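Local coordinates for 2-oxoglutarate (2OG) and Fe(II)-dependent oxygenase superfamily protein (Arabidopsis thaliana, PDB 6KWA) that probably oxidises the auxin indole-3-acetic acid irreversibly to inactive 2-oxoindole-3-acetic acid, using 2-oxoglutarate and iron(II), in auxin catabolism, at residues A[49-54]-A[106-111]; A[42-47]-A[239-244]; A[212-217]-A[246-251]; A[129-134]-A[139-144]; A[187-192]-A[198-203]. All coordinates share one frame; numbering follows the deposited sequence.

Contact 1: A[49-54]-A[106-111]; sequences IDLFQR and ADQREI
The Gln108 amide bridges the ends of Asp50 and Arg54, which are already joined by a salt bridge, and uses both of its own ends to do so. Its NE2 donates to Asp50 OD2 at 2.9 Å, while its OE1 accepts from Arg54 NH2 at 3.1 Å, in the carbonyl plane and on a lone pair. Asp50 OD2 is gripped twice, because Arg54 NH1 reaches it at 2.9 Å from the face of the carboxylate opposite to Gln108 NE2. The buried side belongs to Leu51, whose CD2 sits over the centre of the Arg54 guanidinium and 4.1 Å from Gln108 OE1; Asp50 and Gln108, by contrast, are partly exposed. Further bonds, from Arg54 NH2 to Glu103 O and from Ser105 N to Gln108 OE1, tie this polar knot to the residues just before helix 106-133. Donor and acceptor partners together fix which way the Gln108 amide is flipped, and the paired arginine would probably keep Asp50 ionised.

Contact 2: A[42-47]-A[239-244]; sequences AEMKKT and YSIASF
Lys45 NZ is held by two carboxylates, forming salt bridges with Asp181 and Glu182, and the straight chain leading to it passes Tyr239, CE lying 4.4 Å from Tyr239 CB. Asp181 also accepts from Tyr239 N, so one carboxylate serves helix and strand alike. The apolar part of the contact is tighter. Ile241 CD1 meets Met44 CG at 3.5 Å and Met44 CB at 4.1 Å, and it also lies 4.1 Å from Lys45 N, which places this methyl against the helix backbone. Met44 has CG anti to the backbone N (chi1 -176°), a setting that holds CG out toward the strand before the chain bends at chi2. Tyr239 and Ile241 point to the helix, whereas Ser240 between them points away; its OG is bonded to Asn152 ND2, and both residues bind 2-oxoglutarate in this protein. The helix therefore backs the strand on the side remote from the cosubstrate pocket. Helix 42-47 and strand 239-244 run at 115° to each other with their axes 9.1 Å apart. Strand 237-245 lies between strands 175-179 and 147-155 in the larger sheet of the double-stranded beta-helix; Phe149 of strand 147-155 touches both Met44 and Ile241, and Met112 and Tyr115 of helix 106-133 pack against Met44.

Contact 3: A[212-217]-A[246-251]; sequences GDMATI and LGPMDT
The first turn of helix 213-218, with Gly212 as its N-cap, approaches the irregular segment that follows strand 237-245 most closely at Met214 and Gly247, whose CA atoms are 6.0 Å apart. Met214 carries nearly the whole contact. Its CG lies on the backbone of Gly247, 3.6 Å from Gly247 CA and 4.0 Å from Gly247 N, a close approach made possible because that alpha carbon bears no side chain. CG is roughly anti to the backbone N (chi1 -150°), which carries it to Gly247; the bend at chi2 then takes SD past the glycine. SD lies 4.1 Å from Gly247 CA and reaches Pro248 CD more loosely, at 4.5 Å. Leu253 touches both Met214 and Pro248, and Trp145 touches Pro248, so the thioether belongs to a small apolar cluster where helix 213-218 meets the segment after strand 237-245. The helix start has polar ties of its own: Asp213 OD1 bonds to Asn225 ND2 and Thr170 OG1, and Asp213 is joined through its backbone to the metal ligand Asp171. No hydrogen bond crosses between 212-217 and 246-251. The contact thus rests on dispersion, chiefly Met214 CG on the Gly247 alpha carbon, with a looser sulfur-proline touch.

Contact 4: A[129-134]-A[139-144]; sequences KLAESY and TDFFKE
The chain doubles back on the last turns of helix 106-133, bringing Thr139 to within 5.7 Å of Ala131 between CA atoms, and then makes a type I beta turn from Asp140 to Lys143. This is a helix-to-strand connection of the double-stranded beta-helix fold, since the loop leads on into strand 147-155. Ala131 is the centre of the packing. Its CB meets Phe141 CE2 at 3.6 Å and Phe141 CD2 at 4.0 Å, and the same methyl lies 4.4 Å from Thr139 CA. Phe141 holds its CG between the backbone N and the carbonyl carbon (chi1 67°), which directs the ring off the turn toward Ala131. There it joins an aromatic group: Trp218 stacks on it and Trp145 meets it edge-to-face. Phe142 lies beside it, with CD2 3.8 Å above the plane of the Phe141 ring and shifted toward the rim, and reaches Thr124, Ala127 and Arg128 one to two turns earlier in the helix. The start of the turn is tied to that helix by a salt bridge from Asp140 to Arg128; within the turn, Lys143 NZ makes a weak salt bridge to Asp140 OD2. Close to its end the helix gains a side-chain bond, Ser133 OG donating to Leu130 O at 2.9 Å with the donor tilted 27° from the carbonyl plane.

Contact 5: A[187-192]-A[198-203]; sequences LEAMDN and FPIDPL
Phe198 sends its ring from CB under Ala189, with CG in the crowded position between backbone N and carbonyl carbon (chi1 60°). CG and then CD2 pass Ala189 O, CD2 at 3.3 Å. Next comes CE2, 3.9 Å from Asp191 N, which lies at the ring edge. At the tip, CZ is 3.7 Å from Ala189 CB, and this methyl stands over the ring face in a CH-pi contact. The Trp26 ring also meets Phe198 edge-to-face. The backbones form an antiparallel beta hairpin in the smaller sheet of the double-stranded beta-helix. Ala189 and Phe198 are a hydrogen-bonded pair, Ala189 N to Phe198 O at 2.9 Å and Phe198 N to Ala189 O at 3.0 Å; Glu188 faces Pro199 as a non-hydrogen-bonded pair. Ile200 N donates to Leu187 O at 2.8 Å (179° at the hydrogen). The side chains of Leu187 and Ile200 run side by side, Leu187 CD2 lying 3.7 Å from Ile200 CB. Leu187 also touches the magnesium ligand His228 and comes near Arg238, which binds 2-oxoglutarate. The reciprocal Ala189-Phe198 bonds thus set the register, while the apolar face packs toward strand 28-32 and borders the metal site at its Leu187 end.

In the fold
From the N terminus, helix 38-51 opens contact 2 and, a few residues later, contact 1. Contact 1 closes first, at the start of helix 106-133, and the two touch through Gln108 and Thr47. The far end of that helix opens contact 4, a short loop shut before strand 147-155. Contact 5 then closes a hairpin of the smaller sheet. All three lie within the long span of contact 2, which ends on strand 237-245 and ties helix 38-51 to the larger sheet. Contact 3 opens at 212-217 before contact 2 closes and ends at 246-251, so these two cross. Contacts 3 and 4 meet through Met249 and Glu144, across the chain's centre from contact 2.

Contact 1: A[49-54]-A[106-111]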
# COMPACT_ATOMS: atom_id res chain seq x y z
N ILE A 49 0.81 11.12 -13.06
CA ILE A 49 1.56 11.23 -14.28
C ILE A 49 2.02 12.69 -14.43
O ILE A 49 3.16 12.96 -14.79
CB ILE A 49 0.74 10.77 -15.48
CG1 ILE A 49 0.45 9.27 -15.35
CG2 ILE A 49 1.46 11.06 -16.77
CD1 ILE A 49 -0.52 8.72 -16.40
N ASP A 50 1.13 13.62 -14.12
CA ASP A 50 1.46 15.02 -14.24
C ASP A 50 2.48 15.50 -13.18
O ASP A 50 3.37 16.30 -13.49
CB ASP A 50 0.21 15.89 -14.15
CG ASP A 50 0.45 17.28 -14.72
OD1 ASP A 50 0.81 17.34 -15.92
OD2 ASP A 50 0.33 18.29 -13.99
N LEU A 51 2.32 15.07 -11.93
CA LEU A 51 3.28 15.49 -10.90
C LEU A 51 4.69 15.03 -11.28
O LEU A 51 5.66 15.77 -11.06
CB LEU A 51 2.89 14.97 -9.51
CG LEU A 51 1.61 15.60 -8.98
CD1 LEU A 51 1.26 15.16 -7.56
CD2 LEU A 51 1.70 17.14 -9.05
N PHE A 52 4.81 13.85 -11.89
CA PHE A 52 6.14 13.34 -12.25
C PHE A 52 6.79 14.09 -13.43
O PHE A 52 7.99 13.95 -13.67
CB PHE A 52 6.08 11.86 -12.59
CG PHE A 52 6.17 10.96 -11.39
CD1 PHE A 52 7.31 10.98 -10.59
CD2 PHE A 52 5.13 10.11 -11.05
CE1 PHE A 52 7.42 10.15 -9.47
CE2 PHE A 52 5.23 9.27 -9.94
CZ PHE A 52 6.38 9.29 -9.15
N GLN A 53 6.00 14.88 -14.14
CA GLN A 53 6.55 15.70 -15.22
C GLN A 53 6.94 17.08 -14.73
O GLN A 53 7.39 17.90 -15.50
CB GLN A 53 5.56 15.76 -16.38
CG GLN A 53 5.76 14.53 -17.25
CD GLN A 53 4.58 14.19 -18.10
OE1 GLN A 53 3.59 14.92 -18.15
NE2 GLN A 53 4.64 13.02 -18.73
N ARG A 54 6.79 17.32 -13.43
CA ARG A 54 7.20 18.59 -12.85
C ARG A 54 8.72 18.73 -13.02
O ARG A 54 9.43 17.72 -13.14
CB ARG A 54 6.85 18.68 -11.36
CG ARG A 54 5.39 18.97 -11.05
CD ARG A 54 4.96 20.36 -11.48
NE ARG A 54 3.69 20.76 -10.87
CZ ARG A 54 2.50 20.42 -11.35
NH1 ARG A 54 2.41 19.70 -12.45
NH2 ARG A 54 1.39 20.83 -10.74
N ALA A 106 -4.95 23.82 -8.44
CA ALA A 106 -6.07 23.82 -7.51
C ALA A 106 -6.84 22.50 -7.56
O ALA A 106 -7.20 21.95 -6.53
CB ALA A 106 -7.02 25.01 -7.81
N ASP A 107 -7.15 22.07 -8.78
CA ASP A 107 -7.86 20.82 -9.03
C ASP A 107 -7.10 19.64 -8.48
O ASP A 107 -7.67 18.75 -7.87
CB ASP A 107 -8.07 20.61 -10.53
CG ASP A 107 -9.29 21.33 -11.07
OD1 ASP A 107 -9.92 22.13 -10.33
OD2 ASP A 107 -9.63 21.09 -12.26
N GLN A 108 -5.79 19.66 -8.73
CA GLN A 108 -4.92 18.57 -8.31
C GLN A 108 -4.85 18.50 -6.81
O GLN A 108 -4.76 17.42 -6.22
CB GLN A 108 -3.54 18.76 -8.88
CG GLN A 108 -3.40 18.27 -10.28
CD GLN A 108 -2.17 18.80 -10.97
OE1 GLN A 108 -1.39 19.57 -10.38
NE2 GLN A 108 -1.94 18.33 -12.18
N ARG A 109 -4.91 19.67 -6.18
CA ARG A 109 -4.87 19.72 -4.73
C ARG A 109 -6.11 19.05 -4.20
O ARG A 109 -6.02 18.25 -3.27
CB ARG A 109 -4.78 21.16 -4.23
CG ARG A 109 -4.73 21.28 -2.71
CD ARG A 109 -4.55 22.71 -2.27
NE ARG A 109 -3.38 23.32 -2.90
CZ ARG A 109 -2.21 23.46 -2.30
NH1 ARG A 109 -2.05 23.02 -1.06
NH2 ARG A 109 -1.19 24.03 -2.94
N GLU A 110 -7.24 19.33 -4.83
CA GLU A 110 -8.50 18.81 -4.32
C GLU A 110 -8.64 17.30 -4.56
O GLU A 110 -9.21 16.58 -3.73
CB GLU A 110 -9.66 19.56 -4.98
CG GLU A 110 -10.17 20.73 -4.15
CD GLU A 110 -11.52 21.23 -4.63
OE1 GLU A 110 -11.97 20.77 -5.70
OE2 GLU A 110 -12.13 22.08 -3.93
N ILE A 111 -8.11 16.84 -5.68
CA ILE A 111 -8.07 15.42 -6.00
C ILE A 111 -7.28 14.65 -4.95
O ILE A 111 -7.69 13.59 -4.47
CB ILE A 111 -7.48 15.19 -7.39
CG1 ILE A 111 -8.45 15.76 -8.44
CG2 ILE A 111 -7.19 13.70 -7.62
CD1 ILE A 111 -7.87 15.83 -9.84

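Contact 2: A[42-47]-A[239-244]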
# COMPACT_ATOMS: atom_id res chain seq x y z
N ALA A 42 -9.10 7.52 -11.08
CA ALA A 42 -8.53 7.82 -12.40
C ALA A 42 -7.94 9.21 -12.39
O ALA A 42 -6.87 9.45 -12.95
CB ALA A 42 -9.58 7.67 -13.48
N GLU A 43 -8.61 10.12 -11.69
CA GLU A 43 -8.11 11.49 -11.59
C GLU A 43 -6.81 11.52 -10.80
O GLU A 43 -5.92 12.37 -11.04
CB GLU A 43 -9.17 12.41 -10.95
CG GLU A 43 -10.21 12.83 -11.99
CD GLU A 43 -11.51 13.31 -11.40
OE1 GLU A 43 -11.60 13.48 -10.16
OE2 GLU A 43 -12.47 13.46 -12.18
N MET A 44 -6.70 10.63 -9.82
CA MET A 44 -5.47 10.56 -9.05
C MET A 44 -4.33 10.08 -9.94
O MET A 44 -3.24 10.65 -9.91
CB MET A 44 -5.62 9.67 -7.82
CG MET A 44 -4.38 9.65 -6.93
SD MET A 44 -4.07 11.20 -6.08
CE MET A 44 -2.36 11.50 -6.46
N LYS A 45 -4.58 9.08 -10.76
CA LYS A 45 -3.52 8.57 -11.62
C LYS A 45 -3.05 9.62 -12.66
O LYS A 45 -1.86 9.70 -12.97
CB LYS A 45 -3.96 7.29 -12.33
CG LYS A 45 -2.83 6.64 -13.08
CD LYS A 45 -3.30 5.50 -13.97
CE LYS A 45 -2.15 4.93 -14.78
NZ LYS A 45 -2.66 4.03 -15.86
N LYS A 46 -3.98 10.42 -13.18
CA LYS A 46 -3.60 11.46 -14.13
C LYS A 46 -2.76 12.52 -13.41
O LYS A 46 -1.77 13.01 -13.95
CB LYS A 46 -4.84 12.12 -14.74
CG LYS A 46 -5.74 11.24 -15.59
CD LYS A 46 -6.88 12.11 -16.16
CE LYS A 46 -7.77 11.35 -17.13
NZ LYS A 46 -8.63 10.41 -16.34
N THR A 47 -3.18 12.88 -12.20
CA THR A 47 -2.43 13.85 -11.39
C THR A 47 -1.00 13.33 -11.19
O THR A 47 -0.05 14.09 -11.28
CB THR A 47 -3.10 14.11 -10.03
OG1 THR A 47 -4.40 14.65 -10.25
CG2 THR A 47 -2.31 15.07 -9.15
N TYR A 239 2.80 3.41 -13.62
CA TYR A 239 2.54 4.31 -12.50
C TYR A 239 1.72 3.58 -11.44
O TYR A 239 0.77 2.92 -11.79
CB TYR A 239 1.79 5.54 -12.96
CG TYR A 239 2.54 6.37 -13.98
CD1 TYR A 239 3.41 7.37 -13.59
CD2 TYR A 239 2.37 6.13 -15.35
CE1 TYR A 239 4.10 8.12 -14.51
CE2 TYR A 239 3.06 6.88 -16.29
CZ TYR A 239 3.92 7.87 -15.87
OH TYR A 239 4.61 8.62 -16.80
N SER A 240 2.08 3.70 -10.17
CA SER A 240 1.29 3.07 -9.10
C SER A 240 1.16 4.03 -7.94
O SER A 240 2.01 4.93 -7.74
CB SER A 240 1.90 1.74 -8.66
OG SER A 240 3.04 1.94 -7.85
N ILE A 241 0.06 3.90 -7.22
CA ILE A 241 -0.16 4.70 -6.03
C ILE A 241 -0.26 3.79 -4.82
O ILE A 241 -1.14 2.91 -4.79
CB ILE A 241 -1.46 5.51 -6.13
CG1 ILE A 241 -1.53 6.23 -7.47
CG2 ILE A 241 -1.57 6.40 -4.95
CD1 ILE A 241 -2.97 6.59 -7.92
N ALA A 242 0.60 4.00 -3.82
CA ALA A 242 0.59 3.14 -2.62
C ALA A 242 0.28 3.96 -1.39
O ALA A 242 0.79 5.08 -1.23
CB ALA A 242 1.92 2.42 -2.44
N SER A 243 -0.60 3.43 -0.54
CA SER A 243 -0.91 4.09 0.73
C SER A 243 -0.61 3.14 1.86
O SER A 243 -1.20 2.08 1.93
CB SER A 243 -2.36 4.54 0.78
OG SER A 243 -2.70 5.26 -0.39
N PHE A 244 0.31 3.52 2.73
CA PHE A 244 0.79 2.64 3.79
C PHE A 244 0.22 3.01 5.14
O PHE A 244 0.43 4.11 5.61
CB PHE A 244 2.31 2.68 3.91
CG PHE A 244 3.05 2.35 2.65
CD1 PHE A 244 3.30 1.04 2.30
CD2 PHE A 244 3.57 3.36 1.84
CE1 PHE A 244 4.01 0.73 1.16
CE2 PHE A 244 4.29 3.06 0.70
CZ PHE A 244 4.50 1.75 0.36

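Contact 3: A[212-217]-A[246-251]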
# COMPACT_ATOMS: atom_id res chain seq x y z
N GLY A 212 2.15 -6.05 5.97
CA GLY A 212 3.58 -5.85 6.12
C GLY A 212 4.13 -6.33 7.46
O GLY A 212 3.42 -6.96 8.27
N ASP A 213 5.40 -6.01 7.72
CA ASP A 213 6.10 -6.46 8.93
C ASP A 213 5.36 -6.12 10.22
O ASP A 213 5.32 -6.91 11.15
CB ASP A 213 7.51 -5.85 8.97
CG ASP A 213 8.44 -6.40 7.85
OD1 ASP A 213 8.18 -7.51 7.30
OD2 ASP A 213 9.43 -5.70 7.53
N MET A 214 4.74 -4.95 10.28
CA MET A 214 4.05 -4.52 11.49
C MET A 214 2.84 -5.38 11.80
O MET A 214 2.45 -5.50 12.95
CB MET A 214 3.62 -3.07 11.36
CG MET A 214 3.55 -2.30 12.64
SD MET A 214 5.16 -2.16 13.46
CE MET A 214 6.28 -1.86 12.08
N ALA A 215 2.25 -5.98 10.77
CA ALA A 215 1.07 -6.78 10.98
C ALA A 215 1.43 -8.15 11.57
O ALA A 215 0.72 -8.68 12.43
CB ALA A 215 0.28 -6.94 9.68
N THR A 216 2.55 -8.70 11.13
CA THR A 216 3.05 -9.95 11.66
C THR A 216 3.43 -9.78 13.13
O THR A 216 3.08 -10.61 13.97
CB THR A 216 4.28 -10.46 10.86
OG1 THR A 216 3.94 -10.51 9.46
CG2 THR A 216 4.70 -11.86 11.32
N ILE A 217 4.10 -8.68 13.45
CA ILE A 217 4.48 -8.39 14.84
C ILE A 217 3.23 -8.25 15.69
O ILE A 217 3.09 -8.90 16.73
CB ILE A 217 5.30 -7.10 14.93
CG1 ILE A 217 6.64 -7.26 14.22
CG2 ILE A 217 5.47 -6.68 16.38
CD1 ILE A 217 7.35 -5.92 14.00
N LEU A 246 1.03 2.59 8.68
CA LEU A 246 2.25 2.22 9.40
C LEU A 246 1.94 1.83 10.84
O LEU A 246 0.80 1.90 11.28
CB LEU A 246 3.25 3.38 9.38
CG LEU A 246 3.57 3.96 8.01
CD1 LEU A 246 4.47 5.18 8.13
CD2 LEU A 246 4.22 2.88 7.15
N GLY A 247 2.97 1.48 11.59
CA GLY A 247 2.77 1.15 12.99
C GLY A 247 2.78 2.41 13.84
O GLY A 247 2.64 3.52 13.33
N PRO A 248 2.93 2.24 15.15
CA PRO A 248 3.00 3.42 16.01
C PRO A 248 4.25 4.26 15.76
O PRO A 248 5.34 3.72 15.49
CB PRO A 248 3.03 2.82 17.43
CG PRO A 248 2.64 1.37 17.27
CD PRO A 248 3.09 0.98 15.90
N MET A 249 4.07 5.57 15.84
CA MET A 249 5.11 6.59 15.73
C MET A 249 6.11 6.44 16.86
O MET A 249 7.29 6.10 16.68
CB MET A 249 4.49 7.98 15.89
CG MET A 249 3.06 8.11 15.41
SD MET A 249 2.42 9.82 15.47
CE MET A 249 3.22 10.63 14.11
N ASP A 250 5.58 6.76 18.04
CA ASP A 250 6.29 6.88 19.30
C ASP A 250 6.67 5.51 19.85
O ASP A 250 7.79 5.02 19.69
CB ASP A 250 5.38 7.56 20.34
CG ASP A 250 4.68 8.81 19.80
OD1 ASP A 250 5.24 9.53 18.95
OD2 ASP A 250 3.53 9.04 20.24
N THR A 251 5.68 4.95 20.56
CA THR A 251 5.69 3.63 21.18
C THR A 251 6.38 2.59 20.33
O THR A 251 6.41 2.68 19.10
CB THR A 251 4.22 3.19 21.45
OG1 THR A 251 3.59 4.14 22.32
CG2 THR A 251 4.12 1.77 22.02

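Contact 4: A[129-134]-A[139-144]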
# COMPACT_ATOMS: atom_id res chain seq x y z
N LYS A 129 -11.62 -4.38 10.45
CA LYS A 129 -12.16 -5.69 10.10
C LYS A 129 -11.21 -6.83 10.52
O LYS A 129 -11.67 -7.90 10.90
CB LYS A 129 -12.45 -5.78 8.61
CG LYS A 129 -13.64 -4.96 8.15
CD LYS A 129 -13.96 -5.26 6.70
CE LYS A 129 -14.95 -4.25 6.11
NZ LYS A 129 -16.17 -4.19 6.90
N LEU A 130 -9.91 -6.62 10.42
CA LEU A 130 -8.94 -7.63 10.89
C LEU A 130 -9.08 -7.84 12.40
O LEU A 130 -9.02 -8.96 12.88
CB LEU A 130 -7.53 -7.21 10.56
CG LEU A 130 -7.08 -7.57 9.15
CD1 LEU A 130 -5.84 -6.76 8.87
CD2 LEU A 130 -6.77 -9.06 9.05
N ALA A 131 -9.22 -6.77 13.16
CA ALA A 131 -9.43 -6.94 14.60
C ALA A 131 -10.75 -7.68 14.85
O ALA A 131 -10.85 -8.57 15.69
CB ALA A 131 -9.44 -5.61 15.31
N GLU A 132 -11.77 -7.34 14.07
CA GLU A 132 -13.05 -8.01 14.26
C GLU A 132 -12.98 -9.51 13.93
O GLU A 132 -13.66 -10.33 14.56
CB GLU A 132 -14.12 -7.33 13.41
CG GLU A 132 -14.46 -5.89 13.89
CD GLU A 132 -15.48 -5.19 12.99
OE1 GLU A 132 -15.82 -5.73 11.90
OE2 GLU A 132 -15.97 -4.12 13.39
N SER A 133 -12.18 -9.89 12.94
CA SER A 133 -12.12 -11.28 12.56
C SER A 133 -11.45 -12.12 13.63
O SER A 133 -11.56 -13.35 13.63
CB SER A 133 -11.35 -11.42 11.24
OG SER A 133 -9.96 -11.25 11.46
N TYR A 134 -10.75 -11.48 14.54
CA TYR A 134 -10.16 -12.21 15.66
C TYR A 134 -10.99 -12.10 16.95
O TYR A 134 -10.62 -12.69 17.97
CB TYR A 134 -8.73 -11.69 15.93
CG TYR A 134 -7.70 -12.14 14.91
CD1 TYR A 134 -7.28 -13.46 14.87
CD2 TYR A 134 -7.16 -11.25 13.99
CE1 TYR A 134 -6.34 -13.89 13.92
CE2 TYR A 134 -6.23 -11.66 13.03
CZ TYR A 134 -5.82 -12.98 13.00
OH TYR A 134 -4.88 -13.41 12.07
N THR A 139 -10.78 -2.69 19.13
CA THR A 139 -11.23 -2.49 17.76
C THR A 139 -10.81 -1.12 17.24
O THR A 139 -11.13 -0.75 16.12
CB THR A 139 -12.76 -2.67 17.64
OG1 THR A 139 -13.42 -1.78 18.55
CG2 THR A 139 -13.16 -4.13 17.98
N ASP A 140 -10.07 -0.39 18.06
CA ASP A 140 -9.60 0.94 17.72
C ASP A 140 -8.07 1.00 17.74
O ASP A 140 -7.50 2.07 17.89
CB ASP A 140 -10.14 1.96 18.74
CG ASP A 140 -11.61 2.31 18.51
OD1 ASP A 140 -12.18 1.97 17.45
OD2 ASP A 140 -12.21 2.86 19.46
N PHE A 141 -7.40 -0.15 17.59
CA PHE A 141 -5.95 -0.21 17.81
C PHE A 141 -5.14 0.69 16.89
O PHE A 141 -4.01 1.12 17.21
CB PHE A 141 -5.44 -1.65 17.67
CG PHE A 141 -5.53 -2.20 16.28
CD1 PHE A 141 -4.43 -2.19 15.44
CD2 PHE A 141 -6.71 -2.77 15.81
CE1 PHE A 141 -4.50 -2.76 14.15
CE2 PHE A 141 -6.78 -3.35 14.53
CZ PHE A 141 -5.67 -3.32 13.70
N PHE A 142 -5.70 0.99 15.73
CA PHE A 142 -4.93 1.67 14.70
C PHE A 142 -5.04 3.20 14.80
O PHE A 142 -4.31 3.91 14.12
CB PHE A 142 -5.41 1.18 13.32
CG PHE A 142 -6.89 1.29 13.17
CD1 PHE A 142 -7.48 2.50 12.82
CD2 PHE A 142 -7.71 0.22 13.48
CE1 PHE A 142 -8.85 2.62 12.75
CE2 PHE A 142 -9.09 0.35 13.41
CZ PHE A 142 -9.65 1.54 13.03
N LYS A 143 -5.85 3.70 15.74
CA LYS A 143 -6.31 5.10 15.64
C LYS A 143 -5.26 6.18 15.85
O LYS A 143 -5.45 7.31 15.42
CB LYS A 143 -7.43 5.39 16.66
CG LYS A 143 -8.84 5.13 16.16
CD LYS A 143 -9.83 5.92 17.06
CE LYS A 143 -11.29 5.75 16.62
NZ LYS A 143 -12.26 5.72 17.75
N GLU A 144 -4.12 5.82 16.42
CA GLU A 144 -3.06 6.80 16.57
C GLU A 144 -1.91 6.47 15.61
O GLU A 144 -0.79 6.95 15.78
CB GLU A 144 -2.52 6.83 18.00
CG GLU A 144 -3.57 6.96 19.12
CD GLU A 144 -4.45 8.19 19.01
OE1 GLU A 144 -4.02 9.20 18.42
OE2 GLU A 144 -5.59 8.13 19.53

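Contact 5: A[187-192]-A[198-203]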
# COMPACT_ATOMS: atom_id res chain seq x y z
N LEU A 187 3.28 -7.21 -10.85
CA LEU A 187 3.51 -7.45 -9.43
C LEU A 187 3.42 -8.94 -9.17
O LEU A 187 2.55 -9.62 -9.73
CB LEU A 187 2.51 -6.66 -8.60
CG LEU A 187 2.48 -6.91 -7.10
CD1 LEU A 187 3.74 -6.39 -6.45
CD2 LEU A 187 1.28 -6.17 -6.54
N GLU A 188 4.31 -9.46 -8.33
CA GLU A 188 4.29 -10.88 -7.98
C GLU A 188 4.68 -11.10 -6.55
O GLU A 188 5.43 -10.31 -5.99
CB GLU A 188 5.29 -11.66 -8.85
CG GLU A 188 4.74 -12.39 -10.02
CD GLU A 188 5.81 -13.23 -10.70
OE1 GLU A 188 7.01 -13.03 -10.37
OE2 GLU A 188 5.45 -14.08 -11.54
N ALA A 189 4.22 -12.20 -5.99
CA ALA A 189 4.38 -12.45 -4.56
C ALA A 189 4.77 -13.89 -4.30
O ALA A 189 4.34 -14.80 -5.01
CB ALA A 189 3.12 -12.13 -3.81
N MET A 190 5.56 -14.09 -3.25
CA MET A 190 5.98 -15.42 -2.89
C MET A 190 4.96 -16.13 -2.02
O MET A 190 4.48 -15.56 -1.04
CB MET A 190 7.32 -15.38 -2.16
CG MET A 190 7.91 -16.76 -1.93
SD MET A 190 9.51 -16.68 -1.10
CE MET A 190 10.48 -15.94 -2.40
N ASP A 191 4.60 -17.34 -2.43
CA ASP A 191 3.91 -18.31 -1.58
C ASP A 191 4.93 -18.87 -0.60
O ASP A 191 5.90 -19.52 -1.00
CB ASP A 191 3.30 -19.42 -2.44
CG ASP A 191 2.50 -20.46 -1.63
OD1 ASP A 191 2.68 -20.59 -0.39
OD2 ASP A 191 1.67 -21.15 -2.25
N ASN A 192 4.75 -18.62 0.69
CA ASN A 192 5.69 -19.11 1.70
C ASN A 192 5.69 -20.64 1.92
O ASN A 192 6.56 -21.16 2.63
CB ASN A 192 5.43 -18.42 3.04
CG ASN A 192 6.03 -17.03 3.09
OD1 ASN A 192 6.93 -16.70 2.32
ND2 ASN A 192 5.53 -16.22 4.01
N PHE A 198 3.30 -16.25 -7.45
CA PHE A 198 2.04 -16.07 -8.14
C PHE A 198 1.92 -14.57 -8.48
O PHE A 198 2.55 -13.74 -7.81
CB PHE A 198 0.87 -16.58 -7.30
CG PHE A 198 0.73 -15.89 -5.97
CD1 PHE A 198 -0.11 -14.80 -5.83
CD2 PHE A 198 1.42 -16.36 -4.86
CE1 PHE A 198 -0.25 -14.17 -4.60
CE2 PHE A 198 1.29 -15.75 -3.63
CZ PHE A 198 0.46 -14.64 -3.50
N PRO A 199 1.21 -14.24 -9.57
CA PRO A 199 1.07 -12.85 -10.03
C PRO A 199 -0.07 -12.10 -9.34
O PRO A 199 -1.05 -12.72 -8.94
CB PRO A 199 0.76 -13.01 -11.52
CG PRO A 199 -0.03 -14.28 -11.58
CD PRO A 199 0.52 -15.18 -10.47
N ILE A 200 0.07 -10.79 -9.20
CA ILE A 200 -1.04 -9.96 -8.76
C ILE A 200 -1.34 -9.00 -9.92
O ILE A 200 -0.82 -7.89 -10.00
CB ILE A 200 -0.69 -9.21 -7.46
CG1 ILE A 200 -0.27 -10.21 -6.38
CG2 ILE A 200 -1.88 -8.34 -6.99
CD1 ILE A 200 0.17 -9.58 -5.09
N ASP A 201 -2.18 -9.47 -10.84
CA ASP A 201 -2.53 -8.72 -12.04
C ASP A 201 -3.41 -7.54 -11.68
O ASP A 201 -4.24 -7.64 -10.77
CB ASP A 201 -3.23 -9.63 -13.05
CG ASP A 201 -2.33 -10.75 -13.56
OD1 ASP A 201 -1.10 -10.56 -13.64
OD2 ASP A 201 -2.86 -11.85 -13.84
N PRO A 202 -3.23 -6.40 -12.37
CA PRO A 202 -4.02 -5.18 -12.11
C PRO A 202 -5.43 -5.25 -12.68
O PRO A 202 -5.67 -4.69 -13.76
CB PRO A 202 -3.21 -4.09 -12.81
CG PRO A 202 -2.61 -4.80 -13.97
CD PRO A 202 -2.30 -6.22 -13.50
N LEU A 203 -6.38 -5.85 -11.97
CA LEU A 203 -7.75 -5.94 -12.47
C LEU A 203 -8.45 -4.58 -12.32
O LEU A 203 -8.47 -4.00 -11.22
CB LEU A 203 -8.48 -7.06 -11.74
CG LEU A 203 -7.85 -8.43 -12.02
CD1 LEU A 203 -8.62 -9.57 -11.38
CD2 LEU A 203 -7.63 -8.70 -13.51